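Local coordinates for protein phage integrase (Pectobacterium atrosepticum, PDB 3JU0) that probably binds arm-type DNA sites through this N-terminal domain, as part of a phage-family integrase involved in DNA integration and recombination, at residues Leu20-Gly25 / Asp63-Arg68; Met26-Leu29 / Ser35-Trp38. All blocks are in the same frame, centred on the assembly; numbering follows the deposited sequence.

Interaction 1: residues Leu20-Gly25 / Asp63-Arg68; sequences LTDGFG and DARQRR
Asp22 and Arg65 meet in a side-on salt bridge. Arg65 offers NE and NH2, one to each carboxylate oxygen: NE reaches Asp22 OD1 at 2.8 Å with an N-H...O angle of 172°, and NH2 reaches Asp22 OD2 at 2.7 Å. Both oxygens are met on their syn side, though NE lies 23° out of the carboxylate plane, while the carboxylate sits at the edge of the guanidinium. The two flat groups are nearly coplanar, and two bonds together fix the rotation of the buried carboxylate. Arg65 gets there with its chain extended from CG to NE, laid out from the helix toward the strand.

A water ties in the second arginine. It donates to Asp22 OD1 (2.7 Å) and to Gly23 O, and accepts from Arg68 NH1 at 2.8 Å, lying at the edge of that guanidinium. Arg68 NH1 itself stays 4.1 Å from Asp22 OD1, beyond a direct salt bridge, but its charge should still favour an ionised carboxylate. A bend at chi3 (71°) folds the Arg68 guanidinium back so that Arg65 CB lies under one face and Phe24 CG over the other, with Phe24 CD1 3.7 Å from Arg68 NH1.

Farther out, Leu3 N also donates to Asp22 OD2, bringing the N-terminal segment to the same carboxylate, and Lys72 of the helix bonds to Phe24 O. Asp22 and Gly23 together sit opposite the single residue Met26 of strand 26-30. The result is a classic beta bulge in an edge strand tied to helix 61-76, which packs against one face of the sheet of the arm-type DNA-binding domain.

Interaction 2: residues Met26-Leu29 / Ser35-Trp38; sequences MHLL and SKYW
With chi1 at -175° Leu28 swings CG to the far side from its own N, and Trp38 sets its CG beside its own nitrogen, which carries the indole across to the neighbouring strand and under the leucine's CD1 branch. That methyl stands 3.5 Å from the centroid of the Trp38 six-membered ring and only 5° off the ring normal, a CH-pi contact squarely over the face. Leu28 CB adds a second touch over the same face, 3.8 Å from Trp38 CZ3. Met26 comes to the same ring obliquely: its chain bends at chi3 to bring CE within 4.1 Å of Trp38 CE3, while SD stays farther off in a slanting Met-aromatic contact.

Beneath these side chains the two strands run antiparallel. Leu28 and Trp38 form a non-hydrogen-bonded pair, and Leu29 and Tyr37 the hydrogen-bonded pair next to it. There Leu29 N gives a nearly straight bond to Tyr37 O (2.8 Å, 174°), and Tyr37 N returns one to Leu29 O at 2.8 Å. Leu29 O also receives a CA-H...O contact from Lys36 CA. On this other face of the sheet Leu29 CB and Tyr37 CB touch at 4.1 Å, and Leu29 O lies at the edge of the tyrosine ring.

The polar ends are held elsewhere: Trp38 NE1 bonds to Val59 O, Lys36 NZ to Ala11 O and Val8 O, and Tyr37 OH to Asn33 ND2. Leu61 and Ala64 of helix 61-76 pack on Trp38 as well. The hairpin thus combines a regular backbone ladder with an indole that is buried between sheet and helix, one face under Leu28 CD1, the opposite one against Ala64 CB, and its single N-H satisfied by a carbonyl.

How the interactions relate
The centres of the two interactions lie 9 Å apart within the one arm-type DNA-binding domain, and in the sequence the hairpin of interaction 2 falls between the two segments of interaction 1. Strands 18-23 and 26-30 follow each other and are neighbours in the four-stranded antiparallel sheet, joined by a probable hydrogen bond from Leu20 N to Leu28 O. Helix 61-76 completes the connection: Ala64 CB packs 3.4 Å from Trp38 CD2, and Ala64 O approaches Met26 SD. Interaction 2 therefore pairs two central strands, while interaction 1 ties an edge strand to the helix, and they meet where Met26, Leu28 and Trp38 line the helix-covered side of the sheet.

Interaction 1: residues Leu20-Gly25 / Asp63-Arg68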
loop_
_atom_site.group_PDB
_atom_site.type_symbol
_atom_site.label_atom_id
_atom_site.label_comp_id
_atom_site.label_asym_id
_atom_site.label_seq_id
_atom_site.Cartn_x
_atom_site.Cartn_y
_atom_site.Cartn_z
ATOM N N LEU A 20 -9.780 1.742 3.398
ATOM C CA LEU A 20 -9.468 2.579 4.522
ATOM C C LEU A 20 -8.286 3.484 4.124
ATOM O O LEU A 20 -7.135 3.009 3.896
ATOM C CB LEU A 20 -9.116 1.765 5.736
ATOM C CG LEU A 20 -10.267 0.997 6.386
ATOM C CD1 LEU A 20 -9.725 0.194 7.499
ATOM C CD2 LEU A 20 -11.378 1.933 6.934
ATOM N N THR A 21 -8.546 4.774 4.028
ATOM C CA THR A 21 -7.502 5.660 3.558
ATOM C C THR A 21 -6.483 5.982 4.650
ATOM O O THR A 21 -6.823 6.146 5.827
ATOM C CB THR A 21 -8.106 6.992 3.005
ATOM O OG1 THR A 21 -7.060 7.812 2.398
ATOM C CG2 THR A 21 -8.639 7.715 4.115
ATOM N N ASP A 22 -5.209 6.112 4.247
ATOM C CA ASP A 22 -4.117 6.529 5.117
ATOM C C ASP A 22 -3.596 7.920 4.699
ATOM O O ASP A 22 -2.756 8.473 5.403
ATOM C CB ASP A 22 -2.913 5.588 5.095
ATOM C CG ASP A 22 -1.924 5.907 6.189
ATOM O OD1 ASP A 22 -0.744 6.128 5.929
ATOM O OD2 ASP A 22 -2.298 5.964 7.379
ATOM N N GLY A 23 -4.032 8.467 3.574
ATOM C CA GLY A 23 -3.459 9.749 3.153
ATOM C C GLY A 23 -2.372 9.547 2.118
ATOM O O GLY A 23 -1.876 8.450 1.914
ATOM N N PHE A 24 -2.049 10.639 1.436
ATOM C CA PHE A 24 -1.070 10.654 0.407
ATOM C C PHE A 24 -1.338 9.651 -0.695
ATOM O O PHE A 24 -0.410 9.200 -1.379
ATOM C CB PHE A 24 0.326 10.518 1.005
ATOM C CG PHE A 24 0.643 11.533 2.035
ATOM C CD1 PHE A 24 0.540 11.236 3.372
ATOM C CD2 PHE A 24 1.052 12.814 1.647
ATOM C CE1 PHE A 24 0.820 12.176 4.333
ATOM C CE2 PHE A 24 1.308 13.776 2.606
ATOM C CZ PHE A 24 1.246 13.442 3.934
ATOM N N GLY A 25 -2.594 9.272 -0.937
ATOM C CA GLY A 25 -2.900 8.363 -2.024
ATOM C C GLY A 25 -2.921 6.912 -1.606
ATOM O O GLY A 25 -3.287 6.067 -2.397
ATOM N N ASP A 63 5.724 -0.418 7.071
ATOM C CA ASP A 63 6.304 -0.896 5.849
ATOM C C ASP A 63 5.588 -0.314 4.594
ATOM O O ASP A 63 6.214 0.096 3.615
ATOM C CB ASP A 63 6.206 -2.405 5.746
ATOM C CG ASP A 63 6.990 -3.196 6.768
ATOM O OD1 ASP A 63 8.123 -2.791 7.131
ATOM O OD2 ASP A 63 6.464 -4.346 7.093
ATOM N N ALA A 64 4.275 -0.241 4.642
ATOM C CA ALA A 64 3.486 0.271 3.561
ATOM C C ALA A 64 3.775 1.761 3.314
ATOM O O ALA A 64 3.928 2.172 2.184
ATOM C CB ALA A 64 2.022 0.063 3.800
ATOM N N ARG A 65 3.899 2.526 4.382
ATOM C CA ARG A 65 4.277 3.956 4.279
ATOM C C ARG A 65 5.669 4.075 3.684
ATOM O O ARG A 65 5.894 4.993 2.869
ATOM C CB ARG A 65 4.128 4.675 5.620
ATOM C CG ARG A 65 2.735 4.788 6.105
ATOM C CD ARG A 65 2.623 5.355 7.479
ATOM N NE ARG A 65 1.255 5.622 7.841
ATOM C CZ ARG A 65 0.821 5.717 9.087
ATOM N NH1 ARG A 65 1.639 5.519 10.094
ATOM N NH2 ARG A 65 -0.440 5.964 9.286
ATOM N N GLN A 66 6.594 3.171 4.019
ATOM C CA GLN A 66 7.937 3.208 3.423
ATOM C C GLN A 66 7.890 2.939 1.944
ATOM O O GLN A 66 8.577 3.609 1.130
ATOM C CB GLN A 66 8.831 2.170 4.152
ATOM C CG GLN A 66 10.176 1.980 3.552
ATOM C CD GLN A 66 11.006 3.197 3.591
ATOM O OE1 GLN A 66 11.927 3.337 2.758
ATOM N NE2 GLN A 66 10.719 4.110 4.519
ATOM N N ARG A 67 7.066 1.971 1.550
ATOM C CA ARG A 67 6.913 1.620 0.126
ATOM C C ARG A 67 6.210 2.734 -0.643
ATOM O O ARG A 67 6.556 3.036 -1.770
ATOM C CB ARG A 67 6.161 0.298 -0.070
ATOM C CG ARG A 67 6.984 -0.926 0.470
ATOM C CD ARG A 67 6.247 -2.184 0.272
ATOM N NE ARG A 67 7.106 -3.262 0.832
ATOM C CZ ARG A 67 6.969 -4.543 0.534
ATOM N NH1 ARG A 67 5.969 -4.927 -0.261
ATOM N NH2 ARG A 67 7.828 -5.448 1.017
ATOM N N ARG A 68 5.255 3.386 0.015
ATOM C CA ARG A 68 4.620 4.601 -0.566
ATOM C C ARG A 68 5.696 5.650 -0.834
ATOM O O ARG A 68 5.745 6.246 -1.880
ATOM C CB ARG A 68 3.594 5.144 0.460
ATOM C CG ARG A 68 3.012 6.500 0.133
ATOM C CD ARG A 68 2.576 7.173 1.415
ATOM N NE ARG A 68 3.674 7.609 2.247
ATOM C CZ ARG A 68 3.568 8.092 3.494
ATOM N NH1 ARG A 68 2.417 8.099 4.123
ATOM N NH2 ARG A 68 4.645 8.501 4.131
HETATM O O HOH W 1 -0.057 7.050 3.481
#

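Interaction 2: residues Met26-Leu29 / Ser35-Trp38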
loop_
_atom_site.group_PDB
_atom_site.type_symbol
_atom_site.label_atom_id
_atom_site.label_comp_id
_atom_site.label_asym_id
_atom_site.label_seq_id
_atom_site.Cartn_x
_atom_site.Cartn_y
_atom_site.Cartn_z
ATOM N N MET A 26 -2.472 6.645 -0.391
ATOM C CA MET A 26 -2.415 5.210 0.060
ATOM C C MET A 26 -3.625 4.780 0.840
ATOM O O MET A 26 -4.163 5.537 1.663
ATOM C CB MET A 26 -1.162 4.936 0.858
ATOM C CG MET A 26 -0.943 3.457 1.001
ATOM S SD MET A 26 0.546 3.044 1.908
ATOM C CE MET A 26 0.063 3.364 3.614
ATOM N N HIS A 27 -4.063 3.563 0.599
ATOM C CA HIS A 27 -5.197 3.008 1.342
ATOM C C HIS A 27 -4.950 1.536 1.568
ATOM O O HIS A 27 -4.162 0.880 0.880
ATOM C CB HIS A 27 -6.521 3.197 0.648
ATOM C CG HIS A 27 -6.654 2.626 -0.720
ATOM N ND1 HIS A 27 -7.151 1.366 -0.996
ATOM C CD2 HIS A 27 -6.453 3.210 -1.909
ATOM C CE1 HIS A 27 -7.190 1.183 -2.312
ATOM N NE2 HIS A 27 -6.797 2.297 -2.883
ATOM N N LEU A 28 -5.652 1.009 2.571
ATOM C CA LEU A 28 -5.798 -0.441 2.755
ATOM C C LEU A 28 -7.125 -0.866 2.122
ATOM O O LEU A 28 -8.163 -0.329 2.430
ATOM C CB LEU A 28 -5.782 -0.748 4.247
ATOM C CG LEU A 28 -5.795 -2.216 4.645
ATOM C CD1 LEU A 28 -4.393 -2.748 4.400
ATOM C CD2 LEU A 28 -6.241 -2.365 6.058
ATOM N N LEU A 29 -7.078 -1.864 1.265
ATOM C CA LEU A 29 -8.239 -2.507 0.707
ATOM C C LEU A 29 -8.536 -3.722 1.545
ATOM O O LEU A 29 -7.700 -4.651 1.653
ATOM C CB LEU A 29 -7.994 -2.866 -0.768
ATOM C CG LEU A 29 -9.208 -3.440 -1.503
ATOM C CD1 LEU A 29 -10.305 -2.303 -1.752
ATOM C CD2 LEU A 29 -8.748 -4.010 -2.800
ATOM N N SER A 35 -8.617 -10.962 2.824
ATOM C CA SER A 35 -7.289 -10.419 2.651
ATOM C C SER A 35 -7.284 -8.895 2.712
ATOM O O SER A 35 -8.330 -8.260 2.507
ATOM C CB SER A 35 -6.734 -10.867 1.316
ATOM O OG SER A 35 -6.441 -12.266 1.334
ATOM N N LYS A 36 -6.111 -8.331 3.058
ATOM C CA LYS A 36 -5.919 -6.873 3.283
ATOM C C LYS A 36 -4.724 -6.400 2.424
ATOM O O LYS A 36 -3.636 -6.924 2.609
ATOM C CB LYS A 36 -5.709 -6.628 4.770
ATOM C CG LYS A 36 -6.938 -6.772 5.648
ATOM C CD LYS A 36 -6.652 -6.651 7.088
ATOM C CE LYS A 36 -7.940 -6.612 7.894
ATOM N NZ LYS A 36 -7.688 -6.717 9.393
ATOM N N TYR A 37 -5.026 -5.531 1.448
ATOM C CA TYR A 37 -4.109 -5.139 0.417
ATOM C C TYR A 37 -3.706 -3.693 0.569
ATOM O O TYR A 37 -4.564 -2.847 0.665
ATOM C CB TYR A 37 -4.707 -5.308 -1.017
ATOM C CG TYR A 37 -5.222 -6.668 -1.344
ATOM C CD1 TYR A 37 -6.483 -7.069 -0.959
ATOM C CD2 TYR A 37 -4.497 -7.532 -2.120
ATOM C CE1 TYR A 37 -6.988 -8.309 -1.266
ATOM C CE2 TYR A 37 -4.983 -8.800 -2.419
ATOM C CZ TYR A 37 -6.204 -9.233 -1.967
ATOM O OH TYR A 37 -6.714 -10.484 -2.339
ATOM N N TRP A 38 -2.410 -3.398 0.535
ATOM C CA TRP A 38 -1.958 -1.994 0.490
ATOM C C TRP A 38 -1.902 -1.543 -0.959
ATOM O O TRP A 38 -1.337 -2.222 -1.823
ATOM C CB TRP A 38 -0.586 -1.839 1.072
ATOM C CG TRP A 38 -0.471 -2.202 2.523
ATOM C CD1 TRP A 38 0.130 -3.302 3.040
ATOM C CD2 TRP A 38 -1.022 -1.482 3.610
ATOM N NE1 TRP A 38 0.043 -3.273 4.409
ATOM C CE2 TRP A 38 -0.651 -2.153 4.790
ATOM C CE3 TRP A 38 -1.774 -0.303 3.707
ATOM C CZ2 TRP A 38 -1.074 -1.716 6.076
ATOM C CZ3 TRP A 38 -2.147 0.138 5.004
ATOM C CH2 TRP A 38 -1.769 -0.558 6.141
#